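Local structure of Rep (Escherichia coli, 3VW4) at residues P30-I40 with R60-H71. The protein initiates replication of plasmid ColE2-P9 as an initiator-primase, its DNA-binding domain, represented here, binding the replication origin, whose duplex the protein unwinds. Numbering follows the deposited sequence.
With nucleotides of chain D.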
ATOM      1  N   PRO A  30      16.581  -2.842   2.385  1.00  8.06           N
ATOM      2  CA  PRO A  30      18.026  -2.659   2.518  1.00  8.45           C
ATOM      3  C   PRO A  30      18.464  -2.484   3.991  1.00  8.10           C
ATOM      4  O   PRO A  30      17.807  -1.781   4.728  1.00  7.34           O
ATOM      5  CB  PRO A  30      18.288  -1.394   1.714  1.00  8.43           C
ATOM      6  CG  PRO A  30      16.990  -0.679   1.714  1.00  7.54           C
ATOM      7  CD  PRO A  30      15.956  -1.745   1.624  1.00  7.76           C
ATOM      8  N   VAL A  31      19.559  -3.121   4.405  1.00  9.02           N
ATOM      9  CA  VAL A  31      20.116  -2.933   5.727  1.00  9.29           C
ATOM     10  C   VAL A  31      20.303  -1.486   5.994  1.00  8.93           C
ATOM     11  O   VAL A  31      20.388  -0.668   5.063  1.00  8.68           O
ATOM     12  CB  VAL A  31      21.444  -3.720   5.901  1.00 10.83           C
ATOM     13  CG1 VAL A  31      21.188  -5.230   5.839  1.00 11.27           C
ATOM     14  CG2 VAL A  31      22.472  -3.293   4.899  1.00 11.74           C
ATOM     15  N   PHE A  32      20.379  -1.106   7.252  1.00  9.15           N
ATOM     16  CA  PHE A  32      20.424   0.350   7.580  1.00  8.91           C
ATOM     17  C   PHE A  32      21.456   1.213   6.793  1.00  9.44           C
ATOM     18  O   PHE A  32      21.061   2.244   6.188  1.00  8.68           O
ATOM     19  CB  PHE A  32      20.539   0.602   9.089  1.00  9.75           C
ATOM     20  CG  PHE A  32      20.578   2.059   9.455  1.00  9.77           C
ATOM     21  CD1 PHE A  32      19.422   2.870   9.350  1.00  8.58           C
ATOM     22  CD2 PHE A  32      21.777   2.638   9.900  1.00 11.29           C
ATOM     23  CE1 PHE A  32      19.492   4.206   9.667  1.00  8.74           C
ATOM     24  CE2 PHE A  32      21.845   3.964  10.236  1.00 11.56           C
ATOM     25  CZ  PHE A  32      20.713   4.751  10.103  1.00 10.19           C
ATOM     26  N   SER A  33      22.736   0.834   6.780  1.00 10.97           N
ATOM     27  CA  SER A  33      23.743   1.717   6.196  1.00 11.95           C
ATOM     28  C   SER A  33      23.412   2.011   4.742  1.00 11.29           C
ATOM     29  O   SER A  33      23.688   3.116   4.251  1.00 11.48           O
ATOM     30  CB  SER A  33      25.119   1.144   6.312  1.00 14.09           C
ATOM     31  OG  SER A  33      25.076  -0.171   5.833  1.00 14.22           O
ATOM     32  N   GLN A  34      22.778   1.053   4.053  1.00 10.74           N
ATOM     33  CA  GLN A  34      22.460   1.272   2.651  1.00 10.64           C
ATOM     34  C   GLN A  34      21.181   2.113   2.510  1.00  9.10           C
ATOM     35  O   GLN A  34      21.080   2.978   1.668  1.00  9.16           O
ATOM     36  CB  GLN A  34      22.364  -0.042   1.877  1.00 11.25           C
ATOM     37  CG  GLN A  34      23.667  -0.725   1.550  1.00 13.24           C
ATOM     38  CD  GLN A  34      24.792   0.185   1.183  1.00 14.70           C
ATOM     39  OE1 GLN A  34      25.830   0.117   1.794  1.00 16.00           O
ATOM     40  NE2 GLN A  34      24.624   1.023   0.205  1.00 14.85           N
ATOM     41  N   TRP A  35      20.223   1.852   3.374  1.00  8.02           N
ATOM     42  CA  TRP A  35      18.986   2.575   3.410  1.00  6.87           C
ATOM     43  C   TRP A  35      19.266   4.034   3.716  1.00  6.72           C
ATOM     44  O   TRP A  35      18.653   4.938   3.202  1.00  6.25           O
ATOM     45  CB  TRP A  35      18.147   1.915   4.502  1.00  6.33           C
ATOM     46  CG  TRP A  35      16.787   2.527   4.661  1.00  5.51           C
ATOM     47  CD1 TRP A  35      16.196   2.979   5.836  1.00  5.25           C
ATOM     48  CD2 TRP A  35      15.785   2.719   3.602  1.00  5.29           C
ATOM     49  NE1 TRP A  35      14.936   3.471   5.568  1.00  4.82           N
ATOM     50  CE2 TRP A  35      14.655   3.346   4.218  1.00  4.83           C
ATOM     51  CE3 TRP A  35      15.753   2.477   2.225  1.00  5.80           C
ATOM     52  CZ2 TRP A  35      13.570   3.715   3.505  1.00  4.85           C
ATOM     53  CZ3 TRP A  35      14.622   2.862   1.502  1.00  5.88           C
ATOM     54  CH2 TRP A  35      13.561   3.451   2.145  1.00  5.38           C
ATOM     55  N   LEU A  36      20.251   4.290   4.549  1.00  7.42           N
ATOM     56  CA  LEU A  36      20.493   5.663   4.951  1.00  7.51           C
ATOM     57  C   LEU A  36      20.949   6.370   3.713  1.00  7.94           C
ATOM     58  O   LEU A  36      20.444   7.463   3.422  1.00  7.44           O
ATOM     59  CB  LEU A  36      21.548   5.744   5.997  1.00  8.75           C
ATOM     60  CG  LEU A  36      21.602   6.897   6.964  1.00  9.12           C
ATOM     61  CD1 LEU A  36      23.077   7.197   7.232  1.00 11.06           C
ATOM     62  CD2 LEU A  36      20.841   8.136   6.499  1.00  8.17           C
ATOM     63  N   ASP A  37      21.879   5.758   2.967  1.00  9.11           N
ATOM     64  CA  ASP A  37      22.377   6.384   1.776  1.00 10.02           C
ATOM     65  C   ASP A  37      21.250   6.548   0.747  1.00  9.26           C
ATOM     66  O   ASP A  37      21.055   7.653   0.206  1.00  9.31           O
ATOM     67  CB  ASP A  37      23.584   5.655   1.267  1.00 11.85           C
ATOM     68  CG  ASP A  37      24.822   5.796   2.216  1.00 13.32           C
ATOM     69  OD1 ASP A  37      24.864   6.754   3.149  1.00 13.15           O
ATOM     70  OD2 ASP A  37      25.829   4.948   1.995  1.00 15.15           O
ATOM     71  N   ALA A  38      20.414   5.519   0.631  1.00  8.64           N
ATOM     72  CA  ALA A  38      19.302   5.560  -0.294  1.00  8.36           C
ATOM     73  C   ALA A  38      18.377   6.770  -0.086  1.00  7.39           C
ATOM     74  O   ALA A  38      18.027   7.449  -1.096  1.00  7.91           O
ATOM     75  CB  ALA A  38      18.501   4.283  -0.315  1.00  8.08           C
ATOM     76  N   VAL A  39      18.008   7.053   1.165  1.00  6.36           N
ATOM     77  CA  VAL A  39      17.015   8.040   1.419  1.00  5.63           C
ATOM     78  C   VAL A  39      17.610   9.439   1.235  1.00  6.12           C
ATOM     79  O   VAL A  39      17.055  10.275   0.476  1.00  6.32           O
ATOM     80  CB  VAL A  39      16.489   7.854   2.808  1.00  4.91           C
ATOM     81  CG1 VAL A  39      15.765   9.100   3.326  1.00  4.51           C
ATOM     82  CG2 VAL A  39      15.638   6.601   2.810  1.00  4.73           C
ATOM     83  N   ILE A  40      18.772   9.683   1.833  1.00  6.71           N
ATOM     84  CA  ILE A  40      19.489  10.912   1.553  1.00  7.54           C
ATOM     85  C   ILE A  40      19.569  11.170   0.057  1.00  8.53           C
ATOM     86  O   ILE A  40      19.340  12.255  -0.392  1.00  8.74           O
ATOM     87  CB  ILE A  40      20.915  10.854   2.104  1.00  8.63           C
ATOM     88  CG1 ILE A  40      20.844  10.703   3.621  1.00  8.23           C
ATOM     89  CG2 ILE A  40      21.736  12.069   1.657  1.00  9.75           C
ATOM     90  CD1 ILE A  40      22.244  10.595   4.241  1.00  9.80           C
ATOM     91  N   ARG A  60      21.273  15.727   4.258  1.00 10.90           N
ATOM     92  CA  ARG A  60      21.643  14.574   5.107  1.00 11.12           C
ATOM     93  C   ARG A  60      20.814  14.494   6.337  1.00 10.35           C
ATOM     94  O   ARG A  60      20.314  13.392   6.681  1.00  9.73           O
ATOM     95  CB  ARG A  60      23.117  14.512   5.480  1.00 13.44           C
ATOM     96  CG  ARG A  60      24.004  14.406   4.241  1.00 14.97           C
ATOM     97  CD  ARG A  60      25.500  14.167   4.467  1.00 17.70           C
ATOM     98  NE  ARG A  60      26.279  15.171   3.695  1.00 19.73           N
ATOM     99  CZ  ARG A  60      27.004  16.144   4.251  1.00 21.77           C
ATOM    100  NH1 ARG A  60      27.044  16.238   5.582  1.00 22.55           N
ATOM    101  NH2 ARG A  60      27.697  17.028   3.506  1.00 23.65           N
ATOM    102  N   ALA A  61      20.624  15.622   6.993  1.00 10.56           N
ATOM    103  CA  ALA A  61      19.858  15.639   8.228  1.00 10.38           C
ATOM    104  C   ALA A  61      18.411  15.154   7.949  1.00  8.68           C
ATOM    105  O   ALA A  61      17.952  14.238   8.613  1.00  8.41           O
ATOM    106  CB  ALA A  61      19.897  17.028   8.873  1.00 11.36           C
ATOM    107  N   ILE A  62      17.727  15.712   6.933  1.00  7.69           N
ATOM    108  CA  ILE A  62      16.348  15.340   6.725  1.00  6.68           C
ATOM    109  C   ILE A  62      16.288  13.843   6.341  1.00  6.09           C
ATOM    110  O   ILE A  62      15.387  13.053   6.741  1.00  5.64           O
ATOM    111  CB  ILE A  62      15.465  16.322   5.823  1.00  6.20           C
ATOM    112  CG1 ILE A  62      14.945  15.618   4.661  1.00  5.52           C
ATOM    113  CG2 ILE A  62      16.044  17.677   5.391  1.00  6.75           C
ATOM    114  CD1 ILE A  62      13.682  15.029   5.126  1.00  5.32           C
ATOM    115  N   GLY A  63      17.279  13.459   5.575  1.00  6.34           N
ATOM    116  CA  GLY A  63      17.392  12.078   5.180  1.00  6.25           C
ATOM    117  C   GLY A  63      17.668  11.135   6.330  1.00  6.76           C
ATOM    118  O   GLY A  63      17.081  10.061   6.365  1.00  6.32           O
ATOM    119  N   LYS A  64      18.539  11.509   7.275  1.00  8.00           N
ATOM    120  CA  LYS A  64      18.856  10.655   8.417  1.00  8.95           C
ATOM    121  C   LYS A  64      17.588  10.398   9.242  1.00  8.54           C
ATOM    122  O   LYS A  64      17.284   9.248   9.708  1.00  8.59           O
ATOM    123  CB  LYS A  64      19.911  11.348   9.285  1.00 11.10           C
ATOM    124  CG  LYS A  64      20.447  10.475  10.399  1.00 13.06           C
ATOM    125  CD  LYS A  64      21.726  11.036  11.050  1.00 16.03           C
ATOM    126  CE  LYS A  64      22.926  11.293  10.073  1.00 17.15           C
ATOM    127  NZ  LYS A  64      24.224  11.878  10.663  1.00 20.11           N
ATOM    128  N   SER A  65      16.828  11.474   9.405  1.00  8.22           N
ATOM    129  CA  SER A  65      15.580  11.426  10.112  1.00  8.15           C
ATOM    130  C   SER A  65      14.631  10.374   9.533  1.00  7.13           C
ATOM    131  O   SER A  65      14.115   9.551  10.283  1.00  7.59           O
ATOM    132  CB  SER A  65      14.905  12.779  10.068  1.00  8.20           C
ATOM    133  OG  SER A  65      13.833  12.783  11.003  1.00  9.00           O
ATOM    134  N   ILE A  66      14.405  10.390   8.215  1.00  5.94           N
ATOM    135  CA  ILE A  66      13.416   9.500   7.637  1.00  5.31           C
ATOM    136  C   ILE A  66      13.892   8.051   7.760  1.00  5.34           C
ATOM    137  O   ILE A  66      13.113   7.086   8.025  1.00  5.33           O
ATOM    138  CB  ILE A  66      13.120   9.892   6.182  1.00  4.64           C
ATOM    139  CG1 ILE A  66      12.570  11.335   6.206  1.00  4.74           C
ATOM    140  CG2 ILE A  66      12.120   8.938   5.574  1.00  4.52           C
ATOM    141  CD1 ILE A  66      12.323  11.949   4.855  1.00  4.58           C
ATOM    142  N   ALA A  67      15.199   7.914   7.582  1.00  5.46           N
ATOM    143  CA  ALA A  67      15.746   6.601   7.439  1.00  5.58           C
ATOM    144  C   ALA A  67      15.827   5.980   8.829  1.00  6.42           C
ATOM    145  O   ALA A  67      15.615   4.805   8.960  1.00  6.43           O
ATOM    146  CB  ALA A  67      17.084   6.678   6.798  1.00  5.80           C
ATOM    147  N   LYS A  68      16.074   6.756   9.872  1.00  7.37           N
ATOM    148  CA  LYS A  68      16.061   6.103  11.161  1.00  8.73           C
ATOM    149  C   LYS A  68      14.673   5.722  11.546  1.00  8.76           C
ATOM    150  O   LYS A  68      14.441   4.559  11.917  1.00  9.44           O
ATOM    151  CB  LYS A  68      16.650   6.912  12.253  1.00 10.40           C
ATOM    152  CG  LYS A  68      18.130   7.025  12.113  1.00 11.32           C
ATOM    153  CD  LYS A  68      18.574   8.386  12.617  1.00 12.53           C
ATOM    154  CE  LYS A  68      18.372   8.490  14.118  1.00 14.71           C
ATOM    155  NZ  LYS A  68      19.343   7.603  14.884  1.00 16.69           N
ATOM    156  N   TYR A  69      13.725   6.609  11.360  1.00  8.32           N
ATOM    157  CA  TYR A  69      12.360   6.296  11.724  1.00  8.79           C
ATOM    158  C   TYR A  69      11.858   5.080  10.981  1.00  8.16           C
ATOM    159  O   TYR A  69      11.408   4.126  11.615  1.00  9.03           O
ATOM    160  CB  TYR A  69      11.494   7.517  11.473  1.00  8.75           C
ATOM    161  CG  TYR A  69      10.086   7.482  11.872  1.00  9.75           C
ATOM    162  CD1 TYR A  69       9.100   6.963  11.023  1.00  9.41           C
ATOM    163  CD2 TYR A  69       9.682   8.005  13.110  1.00 11.52           C
ATOM    164  CE1 TYR A  69       7.750   6.944  11.433  1.00 10.75           C
ATOM    165  CE2 TYR A  69       8.354   7.986  13.505  1.00 12.80           C
ATOM    166  CZ  TYR A  69       7.401   7.472  12.655  1.00 12.42           C
ATOM    167  OH  TYR A  69       6.074   7.517  13.020  1.00 14.22           O
ATOM    168  N   THR A  70      12.008   5.074   9.659  1.00  6.97           N
ATOM    169  CA  THR A  70      11.457   4.018   8.840  1.00  6.72           C
ATOM    170  C   THR A  70      12.218   2.701   9.023  1.00  7.01           C
ATOM    171  O   THR A  70      11.599   1.651   9.050  1.00  7.43           O
ATOM    172  CB  THR A  70      11.466   4.343   7.375  1.00  5.84           C
ATOM    173  OG1 THR A  70      12.837   4.541   7.003  1.00  5.43           O
ATOM    174  CG2 THR A  70      10.627   5.514   7.054  1.00  5.72           C
ATOM    175  N   HIS A  71      13.520   2.727   9.215  1.00  7.18           N
ATOM    176  CA  HIS A  71      14.258   1.444   9.472  1.00  7.94           C
ATOM    177  C   HIS A  71      13.805   0.823  10.740  1.00  9.45           C
ATOM    178  O   HIS A  71      13.609  -0.362  10.795  1.00  9.76           O
ATOM    179  CB  HIS A  71      15.760   1.594   9.478  1.00  7.94           C
ATOM    180  CG  HIS A  71      16.438   0.382   8.969  1.00  8.18           C
ATOM    181  ND1 HIS A  71      17.107  -0.508   9.784  1.00  9.27           N
ATOM    182  CD2 HIS A  71      16.512  -0.166   7.659  1.00  7.70           C
ATOM    183  CE1 HIS A  71      17.566  -1.542   9.026  1.00  9.17           C
ATOM    184  NE2 HIS A  71      17.216  -1.324   7.738  1.00  8.24           N
TER
ATOM    185  P    DA D   2       4.456  13.969  13.596  1.00 11.13           P
ATOM    186  OP1  DA D   2       3.223  14.730  13.707  1.00 10.96           O
ATOM    187  OP2  DA D   2       5.029  13.156  14.729  1.00 10.40           O
ATOM    188  O5'  DA D   2       4.128  12.968  12.372  1.00  9.41           O
ATOM    189  C5'  DA D   2       3.937  13.397  10.994  1.00  7.70           C
ATOM    190  C4'  DA D   2       3.747  12.190  10.086  1.00  7.25           C
ATOM    191  O4'  DA D   2       5.011  11.589   9.676  1.00  6.99           O
ATOM    192  C3'  DA D   2       2.985  11.014  10.677  1.00  6.62           C
ATOM    193  O3'  DA D   2       2.580  10.244   9.582  1.00  6.30           O
ATOM    194  C2'  DA D   2       4.090  10.282  11.419  1.00  6.72           C
ATOM    195  C1'  DA D   2       5.281  10.436  10.482  1.00  6.36           C
ATOM    196  N9   DA D   2       6.611  10.616  11.065  1.00  5.88           N
ATOM    197  C8   DA D   2       7.008  11.117  12.274  1.00  5.63           C
ATOM    198  N7   DA D   2       8.312  11.159  12.428  1.00  5.19           N
ATOM    199  C5   DA D   2       8.804  10.723  11.206  1.00  5.16           C
ATOM    200  C6   DA D   2      10.107  10.611  10.695  1.00  5.10           C
ATOM    201  N6   DA D   2      11.214  10.894  11.395  1.00  4.92           N
ATOM    202  N1   DA D   2      10.248  10.142   9.437  1.00  5.18           N
ATOM    203  C2   DA D   2       9.152   9.805   8.754  1.00  5.14           C
ATOM    204  N3   DA D   2       7.878   9.896   9.111  1.00  5.36           N
ATOM    205  C4   DA D   2       7.771  10.383  10.358  1.00  5.51           C
ATOM    206  P    DG D   1      10.537  13.599  15.007  1.00 94.13           P
ATOM    207  OP1  DG D   1      11.474  14.463  15.811  1.00 73.72           O
ATOM    208  OP2  DG D   1      10.922  12.165  14.659  1.00 63.09           O
ATOM    209  O5'  DG D   1       8.976  13.762  15.370  1.00 56.73           O
ATOM    210  C5'  DG D   1       8.329  15.031  15.606  1.00 28.00           C
ATOM    211  C4'  DG D   1       7.721  15.577  14.335  1.00 19.14           C
ATOM    212  O4'  DG D   1       8.750  16.152  13.502  1.00 14.96           O
ATOM    213  C3'  DG D   1       6.945  14.595  13.453  1.00 14.61           C
ATOM    214  O3'  DG D   1       5.587  15.037  13.384  1.00 11.58           O
ATOM    215  C2'  DG D   1       7.545  14.750  12.058  1.00 12.82           C
ATOM    216  C1'  DG D   1       8.465  15.948  12.129  1.00 12.14           C
ATOM    217  N9   DG D   1       9.748  15.784  11.463  1.00 11.29           N
ATOM    218  C8   DG D   1      10.702  14.836  11.747  1.00 11.04           C
ATOM    219  N7   DG D   1      11.796  14.985  11.050  1.00 10.06           N
ATOM    220  C5   DG D   1      11.567  16.128  10.294  1.00 10.58           C
ATOM    221  C6   DG D   1      12.374  16.755   9.303  1.00 10.48           C
ATOM    222  O6   DG D   1      13.508  16.454   8.927  1.00 11.08           O
ATOM    223  N1   DG D   1      11.753  17.870   8.768  1.00 10.52           N
ATOM    224  C2   DG D   1      10.501  18.313   9.111  1.00 11.36           C
ATOM    225  N2   DG D   1      10.074  19.411   8.463  1.00 11.62           N
ATOM    226  N3   DG D   1       9.717  17.714   9.995  1.00 10.31           N
ATOM    227  C4   DG D   1      10.321  16.653  10.564  1.00 10.72           C
ATOM    228  P    DT D   3       1.645   8.974   9.853  1.00  7.53           P
ATOM    229  OP1  DT D   3       0.690   8.943   8.746  1.00  7.44           O
ATOM    230  OP2  DT D   3       1.098   8.851  11.230  1.00  8.26           O
ATOM    231  O5'  DT D   3       2.527   7.640   9.866  1.00  7.45           O
ATOM    232  C5'  DT D   3       3.579   7.458   8.890  1.00  7.49           C
ATOM    233  C4'  DT D   3       3.570   6.030   8.410  1.00  7.89           C
ATOM    234  O4'  DT D   3       4.238   5.242   9.409  1.00  8.27           O
ATOM    235  C3'  DT D   3       2.173   5.431   8.285  1.00  8.03           C
ATOM    236  O3'  DT D   3       2.121   4.568   7.168  1.00  7.80           O
ATOM    237  C2'  DT D   3       1.981   4.654   9.574  1.00  8.20           C
ATOM    238  C1'  DT D   3       3.377   4.281   9.966  1.00  8.62           C
ATOM    239  N1   DT D   3       3.646   4.231  11.401  1.00  9.68           N
ATOM    240  C2   DT D   3       4.192   3.057  11.876  1.00 10.41           C
ATOM    241  O2   DT D   3       4.423   2.095  11.167  1.00 10.20           O
ATOM    242  N3   DT D   3       4.398   3.027  13.228  1.00 11.08           N
ATOM    243  C4   DT D   3       4.185   4.055  14.122  1.00 11.37           C
ATOM    244  O4   DT D   3       4.467   3.898  15.307  1.00 13.71           O
ATOM    245  C5   DT D   3       3.590   5.247  13.567  1.00 10.37           C
ATOM    246  C7   DT D   3       3.247   6.375  14.487  1.00  9.75           C
ATOM    247  C6   DT D   3       3.373   5.286  12.244  1.00  9.87           C
TER
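Trp35 and Thr70 join the two helices by a hydrogen bond: Trp35 NE1 points at Thr70 OG1 (2.8 Å), almost exactly in the indole plane, with an N-H...O angle of 161°. The same hydroxyl donates to Ile66 O one turn earlier, which fixes its rotation; that oxygen also accepts Thr70 N from the opposite face of its carbonyl plane. Just before helix 32-49, His71 NE2 donates a hydrogen bond to a lone pair of Pro30 O (3.1 Å). Phe32 packs against the same imidazole, presenting its ring edge to a face, and its CB makes a CH-pi contact over that face, 3.8 Å from the His71 ring centroid. With CG anti to the backbone N (chi1 -180°), the phenyl ring brings CE1 and CZ to Lys68 CG. The two helix segments cross at 133°, their axes 8.2 Å apart, and helix 7-24 packs against both, Ala21 on Trp35 and Val17 on Ile66. Close apolar packing follows, Ala67 CB touching Trp35 CD1 and Leu36 CD2 and Ile40 CG1 reaching Gly63 CA (4.0 Å). Helix 56-73 also meets DNA of chain D, consistent with base recognition: Ser65 OG donates to DG1 N7 (3.0 Å), while DA2 C5 lies 3.4 Å above the Tyr69 ring, over its centre.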